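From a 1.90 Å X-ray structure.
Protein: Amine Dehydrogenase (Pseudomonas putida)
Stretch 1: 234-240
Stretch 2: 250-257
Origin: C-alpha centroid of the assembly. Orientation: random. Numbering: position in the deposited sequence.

Stretch 1, residues 234-240: NGYEWRG
Stretch 2, residues 250-257: RQVFAALD

The strand through Gln 251 to Ala 255 and the strand from Glu 237 to Gly 240 run antiparallel (171°, axes 4.7 Å apart at closest), in the register Gln 251-Gly 240, Val 252-Arg 239, Phe 253-Trp 238, Ala 254-Glu 237. Stretch 2 is extended to Leu 256. The contact buries 545 Å² in all, and Gln 251 through Ala 255 are buried.

Arg 250 contributes backbone, its CA 3.2 Å from Gly 240 O; Gln 251 N donates to Gly 240 O (2.8 Å), and Gly 240 N donates to Gln 251 O (2.9 Å). The Gln 251 side chain (m, t, chi3 -42°) brings OE1 to the edge of the Trp 238 ring, where Gln 251 OE1 accepts from Trp 238 NE1 at 3.0 Å; a CB on Gly 240 would sit 2.8 Å from Gln 251 OE1, so glycine fits. On the other face Val 252 (t) sets CG1 over the guanidinium of Arg 239, Val 252 CG1 lying 3.7 Å from Arg 239 CZ. Arg 239 (m, m, t, -76°) salt-bridges Glu 237 within its own strand, Arg 239 NH1 to Glu 237 OE1 2.9 Å.

Phe 253 (m, chi2 -34°) pairs with Trp 238 (t, chi2 -82°): Phe 253 N to Trp 238 O is 3.1 Å, Trp 238 N to Phe 253 O 3.0 Å. The Phe 253 ring and the five-membered ring of Trp 238 are 9° from parallel but slid apart, centroids at 5.1 Å, and barely overlap.

Small Ala 254 puts its CB at the edge of the Tyr 236 ring (p, chi2 106°), Ala 254 CB to Tyr 236 CD1 4.3 Å. Ala 255 N donates almost linearly to Tyr 236 O, 2.8 Å. Leu 256 (m, t) packs CD2 3.4 Å from Tyr 236 CB.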

ATOM      1  N   ASN A 234      26.316  -2.102 -13.631  1.00 15.15           N
ATOM      2  CA  ASN A 234      26.855  -3.415 -13.297  1.00 15.30           C
ATOM      3  C   ASN A 234      27.067  -4.359 -14.482  1.00 16.21           C
ATOM      4  O   ASN A 234      26.921  -5.569 -14.347  1.00 17.41           O
ATOM      5  CB  ASN A 234      25.966  -4.073 -12.235  1.00 16.01           C
ATOM      6  CG  ASN A 234      26.643  -5.235 -11.532  1.00 16.46           C
ATOM      7  OD1 ASN A 234      27.863  -5.337 -11.511  1.00 17.06           O
ATOM      8  ND2 ASN A 234      25.845  -6.116 -10.948  1.00 18.28           N
ATOM      9  N   GLY A 235      27.373  -3.796 -15.648  1.00 16.68           N
ATOM     10  CA  GLY A 235      27.642  -4.604 -16.824  1.00 16.64           C
ATOM     11  C   GLY A 235      26.485  -5.293 -17.518  1.00 16.64           C
ATOM     12  O   GLY A 235      26.695  -5.897 -18.568  1.00 17.74           O
ATOM     13  N   TYR A 236      25.277  -5.211 -16.962  1.00 16.35           N
ATOM     14  CA  TYR A 236      24.117  -5.850 -17.585  1.00 15.35           C
ATOM     15  C   TYR A 236      22.799  -5.113 -17.378  1.00 15.47           C
ATOM     16  O   TYR A 236      21.897  -5.239 -18.200  1.00 15.34           O
ATOM     17  CB  TYR A 236      23.977  -7.313 -17.137  1.00 15.29           C
ATOM     18  CG  TYR A 236      23.399  -7.519 -15.747  1.00 16.38           C
ATOM     19  CD1 TYR A 236      22.096  -7.988 -15.577  1.00 15.27           C
ATOM     20  CD2 TYR A 236      24.159  -7.257 -14.609  1.00 16.37           C
ATOM     21  CE1 TYR A 236      21.565  -8.194 -14.310  1.00 17.31           C
ATOM     22  CE2 TYR A 236      23.640  -7.457 -13.336  1.00 17.21           C
ATOM     23  CZ  TYR A 236      22.347  -7.929 -13.193  1.00 17.08           C
ATOM     24  OH  TYR A 236      21.848  -8.162 -11.938  1.00 17.25           O
ATOM     25  N   GLU A 237      22.691  -4.337 -16.297  1.00 14.53           N
ATOM     26  CA  GLU A 237      21.466  -3.590 -16.000  1.00 12.99           C
ATOM     27  C   GLU A 237      21.275  -2.351 -16.865  1.00 13.55           C
ATOM     28  O   GLU A 237      21.715  -1.250 -16.533  1.00 12.80           O
ATOM     29  CB  GLU A 237      21.386  -3.230 -14.515  1.00 11.87           C
ATOM     30  CG  GLU A 237      21.117  -4.416 -13.591  1.00 12.37           C
ATOM     31  CD  GLU A 237      19.685  -4.956 -13.670  1.00 13.93           C
ATOM     32  OE1 GLU A 237      18.905  -4.555 -14.562  1.00 14.94           O
ATOM     33  OE2 GLU A 237      19.333  -5.798 -12.819  1.00 14.42           O
ATOM     34  N   TRP A 238      20.565  -2.556 -17.967  1.00 14.05           N
ATOM     35  CA  TRP A 238      20.276  -1.520 -18.942  1.00 12.66           C
ATOM     36  C   TRP A 238      19.071  -0.668 -18.560  1.00 13.12           C
ATOM     37  O   TRP A 238      17.973  -1.181 -18.355  1.00 13.82           O
ATOM     38  CB  TRP A 238      20.047  -2.184 -20.299  1.00 13.74           C
ATOM     39  CG  TRP A 238      19.581  -1.276 -21.390  1.00 13.17           C
ATOM     40  CD1 TRP A 238      18.301  -0.853 -21.618  1.00 12.49           C
ATOM     41  CD2 TRP A 238      20.378  -0.739 -22.450  1.00 14.47           C
ATOM     42  NE1 TRP A 238      18.250  -0.092 -22.759  1.00 14.92           N
ATOM     43  CE2 TRP A 238      19.509  -0.005 -23.293  1.00 15.68           C
ATOM     44  CE3 TRP A 238      21.739  -0.808 -22.774  1.00 13.16           C
ATOM     45  CZ2 TRP A 238      19.963   0.655 -24.445  1.00 15.46           C
ATOM     46  CZ3 TRP A 238      22.188  -0.154 -23.914  1.00 14.37           C
ATOM     47  CH2 TRP A 238      21.302   0.569 -24.736  1.00 13.71           C
ATOM     48  N   ARG A 239      19.287   0.642 -18.482  1.00 11.87           N
ATOM     49  CA  ARG A 239      18.230   1.588 -18.157  1.00 12.69           C
ATOM     50  C   ARG A 239      18.208   2.646 -19.239  1.00 13.84           C
ATOM     51  O   ARG A 239      19.175   3.370 -19.423  1.00 16.06           O
ATOM     52  CB  ARG A 239      18.477   2.240 -16.794  1.00 11.36           C
ATOM     53  CG  ARG A 239      18.397   1.278 -15.639  1.00 10.15           C
ATOM     54  CD  ARG A 239      17.009   0.679 -15.512  1.00  8.09           C
ATOM     55  NE  ARG A 239      16.955  -0.271 -14.409  1.00  9.83           N
ATOM     56  CZ  ARG A 239      17.455  -1.498 -14.465  1.00  8.79           C
ATOM     57  NH1 ARG A 239      18.037  -1.933 -15.570  1.00 10.55           N
ATOM     58  NH2 ARG A 239      17.419  -2.274 -13.399  1.00  8.78           N
ATOM     59  N   GLY A 240      17.096   2.753 -19.950  1.00 14.80           N
ATOM     60  CA  GLY A 240      17.029   3.735 -21.006  1.00 16.63           C
ATOM     61  C   GLY A 240      15.746   4.520 -21.071  1.00 18.53           C
ATOM     62  O   GLY A 240      14.768   4.209 -20.398  1.00 16.89           O
ATOM     63  N   ARG A 250      10.496   4.248 -20.748  1.00 18.26           N
ATOM     64  CA  ARG A 250      11.627   3.764 -19.974  1.00 18.24           C
ATOM     65  C   ARG A 250      11.906   2.330 -20.434  1.00 17.30           C
ATOM     66  O   ARG A 250      10.987   1.581 -20.758  1.00 16.26           O
ATOM     67  CB  ARG A 250      11.271   3.742 -18.488  1.00 21.61           C
ATOM     68  CG  ARG A 250      11.887   4.840 -17.638  1.00 29.08           C
ATOM     69  CD  ARG A 250      11.463   6.248 -18.067  1.00 35.20           C
ATOM     70  NE  ARG A 250      11.772   7.249 -17.035  1.00 39.92           N
ATOM     71  CZ  ARG A 250      11.659   8.572 -17.182  1.00 42.44           C
ATOM     72  NH1 ARG A 250      11.246   9.100 -18.336  1.00 42.49           N
ATOM     73  NH2 ARG A 250      11.906   9.378 -16.146  1.00 43.54           N
ATOM     74  N   GLN A 251      13.176   1.954 -20.464  1.00 16.17           N
ATOM     75  CA  GLN A 251      13.576   0.616 -20.859  1.00 13.60           C
ATOM     76  C   GLN A 251      14.317   0.004 -19.687  1.00 13.17           C
ATOM     77  O   GLN A 251      15.321   0.544 -19.237  1.00 13.59           O
ATOM     78  CB  GLN A 251      14.536   0.655 -22.054  1.00 13.97           C
ATOM     79  CG  GLN A 251      13.998   1.314 -23.309  1.00 15.99           C
ATOM     80  CD  GLN A 251      14.970   1.221 -24.465  1.00 17.03           C
ATOM     81  OE1 GLN A 251      16.176   1.399 -24.294  1.00 18.44           O
ATOM     82  NE2 GLN A 251      14.451   0.929 -25.648  1.00 17.04           N
ATOM     83  N   VAL A 252      13.801  -1.095 -19.162  1.00 12.04           N
ATOM     84  CA  VAL A 252      14.458  -1.789 -18.067  1.00 11.37           C
ATOM     85  C   VAL A 252      14.751  -3.190 -18.604  1.00 12.81           C
ATOM     86  O   VAL A 252      13.882  -4.073 -18.612  1.00 13.08           O
ATOM     87  CB  VAL A 252      13.569  -1.842 -16.799  1.00 10.97           C
ATOM     88  CG1 VAL A 252      14.223  -2.685 -15.725  1.00  9.85           C
ATOM     89  CG2 VAL A 252      13.304  -0.430 -16.288  1.00  8.71           C
ATOM     90  N   PHE A 253      15.952  -3.350 -19.148  1.00 11.70           N
ATOM     91  CA  PHE A 253      16.362  -4.625 -19.719  1.00 12.00           C
ATOM     92  C   PHE A 253      17.571  -5.173 -18.993  1.00 12.83           C
ATOM     93  O   PHE A 253      18.247  -4.465 -18.244  1.00 14.84           O
ATOM     94  CB  PHE A 253      16.757  -4.483 -21.201  1.00 10.09           C
ATOM     95  CG  PHE A 253      15.745  -3.776 -22.059  1.00 10.48           C
ATOM     96  CD1 PHE A 253      14.383  -3.901 -21.822  1.00 10.53           C
ATOM     97  CD2 PHE A 253      16.167  -2.969 -23.111  1.00 10.44           C
ATOM     98  CE1 PHE A 253      13.457  -3.232 -22.616  1.00 10.04           C
ATOM     99  CE2 PHE A 253      15.247  -2.298 -23.910  1.00 10.52           C
ATOM    100  CZ  PHE A 253      13.888  -2.432 -23.657  1.00 10.87           C
ATOM    101  N   ALA A 254      17.813  -6.455 -19.222  1.00 12.79           N
ATOM    102  CA  ALA A 254      18.960  -7.151 -18.687  1.00 12.86           C
ATOM    103  C   ALA A 254      19.661  -7.513 -19.981  1.00 14.45           C
ATOM    104  O   ALA A 254      19.087  -8.183 -20.832  1.00 14.42           O
ATOM    105  CB  ALA A 254      18.541  -8.390 -17.947  1.00 12.60           C
ATOM    106  N   ALA A 255      20.845  -6.942 -20.178  1.00 16.48           N
ATOM    107  CA  ALA A 255      21.653  -7.174 -21.367  1.00 17.84           C
ATOM    108  C   ALA A 255      22.705  -8.223 -21.059  1.00 19.95           C
ATOM    109  O   ALA A 255      23.716  -7.939 -20.413  1.00 21.23           O
ATOM    110  CB  ALA A 255      22.311  -5.872 -21.809  1.00 18.76           C
ATOM    111  N   LEU A 256      22.461  -9.441 -21.525  1.00 21.51           N
ATOM    112  CA  LEU A 256      23.368 -10.555 -21.292  1.00 22.94           C
ATOM    113  C   LEU A 256      23.561 -11.426 -22.536  1.00 24.80           C
ATOM    114  O   LEU A 256      22.589 -11.763 -23.213  1.00 24.88           O
ATOM    115  CB  LEU A 256      22.816 -11.430 -20.164  1.00 23.05           C
ATOM    116  CG  LEU A 256      22.630 -10.795 -18.784  1.00 24.69           C
ATOM    117  CD1 LEU A 256      21.757 -11.698 -17.920  1.00 24.44           C
ATOM    118  CD2 LEU A 256      23.998 -10.534 -18.140  1.00 24.15           C
ATOM    119  N   ASP A 257      24.815 -11.772 -22.838  1.00 26.44           N
ATOM    120  CA  ASP A 257      25.132 -12.650 -23.970  1.00 28.41           C
ATOM    121  C   ASP A 257      24.587 -12.113 -25.317  1.00 27.01           C
ATOM    122  O   ASP A 257      24.066 -12.868 -26.140  1.00 27.51           O
ATOM    123  CB  ASP A 257      24.598 -14.063 -23.620  1.00 33.31           C
ATOM    124  CG  ASP A 257      24.664 -15.053 -24.779  1.00 37.97           C
ATOM    125  OD1 ASP A 257      25.771 -15.547 -25.102  1.00 40.07           O
ATOM    126  OD2 ASP A 257      23.584 -15.358 -25.350  1.00 41.15           O
TER